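Local coordinates for oxetanocin-like protein (Pyrococcus furiosus, PDB 1XX7) that probably hydrolyses 2'-deoxyribonucleoside 5'-phosphates to the deoxynucleoside and phosphate as a homodimeric, metal-dependent HD-domain phosphohydrolase, at the interface of chains A and B. Coordinates in Å, arbitrary orientation; residue numbers count along the deposited sequence, not the author numbering. Chains: chain A/B, oxetanocin-like protein.

The interface of chains A and B. Residues chain A 12-13, 16, 77, 107; chain B 43-44, 47-48, 51.
The ring of B:Phe47 packs against the methyl of A:Ala16 in this patch of the homodimer interface, where the N-terminal helix 10-18 of chain A lies against helix 38-58 of chain B. B:Phe47 has CG anti to the backbone N (chi1 179°), and its ring reaches chain A. The ring is touched at different carbons: the methyl of A:Ala16 sits 3.6 Å from CD2, while CD2 of A:Leu77 comes to 3.4 Å from CE1, that leucine side chain crossing the phenylalanine at about a right angle. A:Leu12 contributes its backbone, its carbonyl O lying 3.5 Å from B:Phe47 CE2. The hydroxyl end of B:Tyr43 packs against the other methyl of A:Leu77, OH to CD1 3.9 Å.

A:Ile13, about one helical turn before A:Ala16, is the second centre of the patch and works on two fronts. Its CG1 branch meets CG1 of B:Ile48 at 3.8 Å and also CD2 of B:Leu51, so the ethyl arm packs against residues a turn apart on the partner helix. The CG2 methyl goes to B:Arg44 instead, lying 3.5 Å above one face of the guanidinium, toward its rim. CD of B:Arg44 lies beside the methyls of A:Ile13 and A:Ala16, and the bend at chi3 (64°) beyond it turns the guanidinium toward the carbonyl of A:Ile13. An alanine in place of B:Arg44 would probably leave the A:Ile13 carbonyl without this donor and its CG2 methyl without the flat group beneath it, weakening the grip on the N-terminal helix. Twofold symmetry repeats the whole arrangement with the chains exchanged. A hydrogen bond runs from B:Arg44 NH1 to A:Ile13 O, 3.0 Å long, with the donor well above the carbonyl plane, 54° out of it.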
loop_
_atom_site.group_PDB
_atom_site.type_symbol
_atom_site.label_atom_id
_atom_site.label_comp_id
_atom_site.label_asym_id
_atom_site.label_seq_id
_atom_site.Cartn_x
_atom_site.Cartn_y
_atom_site.Cartn_z
ATOM N N LEU A 12 27.985 -0.345 2.412
ATOM C CA LEU A 12 27.589 -1.508 1.659
ATOM C C LEU A 12 26.217 -2.024 2.121
ATOM O O LEU A 12 25.387 -2.400 1.326
ATOM C CB LEU A 12 28.634 -2.596 1.777
ATOM C CG LEU A 12 29.882 -2.323 0.919
ATOM C CD1 LEU A 12 30.947 -3.366 1.232
ATOM C CD2 LEU A 12 29.538 -2.347 -0.590
ATOM N N ILE A 13 25.992 -2.003 3.416
ATOM C CA ILE A 13 24.825 -2.620 3.996
ATOM C C ILE A 13 23.607 -1.730 3.737
ATOM O O ILE A 13 22.549 -2.228 3.417
ATOM C CB ILE A 13 25.064 -2.905 5.510
ATOM C CG1 ILE A 13 26.038 -4.066 5.634
ATOM C CG2 ILE A 13 23.808 -3.241 6.196
ATOM C CD1 ILE A 13 26.627 -4.259 6.982
ATOM N N ALA A 16 22.681 -2.389 0.077
ATOM C CA ALA A 16 21.790 -3.549 0.022
ATOM C C ALA A 16 20.367 -3.288 0.581
ATOM O O ALA A 16 19.388 -3.881 0.124
ATOM C CB ALA A 16 22.439 -4.776 0.786
ATOM N N LEU A 77 22.417 -6.671 -7.164
ATOM C CA LEU A 77 22.808 -5.637 -6.226
ATOM C C LEU A 77 23.155 -4.286 -6.897
ATOM O O LEU A 77 22.978 -3.221 -6.289
ATOM C CB LEU A 77 23.987 -6.131 -5.414
ATOM C CG LEU A 77 24.424 -5.350 -4.184
ATOM C CD1 LEU A 77 23.228 -4.889 -3.267
ATOM C CD2 LEU A 77 25.406 -6.247 -3.425
ATOM N N LEU A 107 31.707 -2.676 -5.111
ATOM C CA LEU A 107 32.152 -4.026 -4.720
ATOM C C LEU A 107 33.079 -4.591 -5.807
ATOM O O LEU A 107 32.784 -5.633 -6.409
ATOM C CB LEU A 107 30.942 -4.963 -4.552
ATOM C CG LEU A 107 30.029 -4.804 -3.336
ATOM C CD1 LEU A 107 28.724 -5.553 -3.559
ATOM C CD2 LEU A 107 30.744 -5.293 -2.063
ATOM N N TYR B 43 17.256 -11.460 2.923
ATOM C CA TYR B 43 18.143 -11.104 1.843
ATOM C C TYR B 43 19.388 -10.389 2.434
ATOM O O TYR B 43 20.497 -10.754 2.134
ATOM C CB TYR B 43 17.511 -10.159 0.764
ATOM C CG TYR B 43 18.656 -9.682 -0.108
ATOM C CD1 TYR B 43 19.294 -10.574 -0.985
ATOM C CD2 TYR B 43 19.200 -8.420 0.043
ATOM C CE1 TYR B 43 20.406 -10.185 -1.723
ATOM C CE2 TYR B 43 20.306 -8.021 -0.697
ATOM C CZ TYR B 43 20.918 -8.916 -1.565
ATOM O OH TYR B 43 22.032 -8.516 -2.284
ATOM N N ARG B 44 19.176 -9.334 3.229
ATOM C CA ARG B 44 20.290 -8.569 3.734
ATOM C C ARG B 44 21.041 -9.316 4.842
ATOM O O ARG B 44 22.217 -9.113 4.989
ATOM C CB ARG B 44 19.896 -7.139 4.179
ATOM C CG ARG B 44 21.132 -6.224 4.232
ATOM C CD ARG B 44 20.849 -4.750 4.407
ATOM N NE ARG B 44 20.211 -4.423 5.687
ATOM C CZ ARG B 44 19.887 -3.193 6.077
ATOM N NH1 ARG B 44 20.208 -2.130 5.335
ATOM N NH2 ARG B 44 19.262 -3.016 7.235
ATOM N N PHE B 47 23.433 -11.116 2.862
ATOM C CA PHE B 47 24.457 -10.187 2.368
ATOM C C PHE B 47 25.483 -9.805 3.455
ATOM O O PHE B 47 26.715 -9.748 3.195
ATOM C CB PHE B 47 23.817 -8.904 1.802
ATOM C CG PHE B 47 24.837 -7.896 1.306
ATOM C CD1 PHE B 47 25.512 -8.105 0.123
ATOM C CD2 PHE B 47 25.154 -6.760 2.055
ATOM C CE1 PHE B 47 26.497 -7.201 -0.332
ATOM C CE2 PHE B 47 26.097 -5.826 1.586
ATOM C CZ PHE B 47 26.763 -6.044 0.394
ATOM N N ILE B 48 24.964 -9.493 4.646
ATOM C CA ILE B 48 25.806 -9.169 5.777
ATOM C C ILE B 48 26.592 -10.431 6.187
ATOM O O ILE B 48 27.764 -10.357 6.502
ATOM C CB ILE B 48 24.995 -8.603 6.975
ATOM C CG1 ILE B 48 24.327 -7.266 6.602
ATOM C CG2 ILE B 48 25.903 -8.432 8.227
ATOM C CD1 ILE B 48 23.142 -6.911 7.433
ATOM N N LEU B 51 29.645 -10.542 3.894
ATOM C CA LEU B 51 30.600 -9.530 4.322
ATOM C C LEU B 51 31.367 -9.924 5.589
ATOM O O LEU B 51 32.572 -9.809 5.667
ATOM C CB LEU B 51 29.860 -8.230 4.622
ATOM C CG LEU B 51 29.934 -7.101 3.621
ATOM C CD1 LEU B 51 29.716 -7.573 2.194
ATOM C CD2 LEU B 51 28.947 -6.108 4.036
#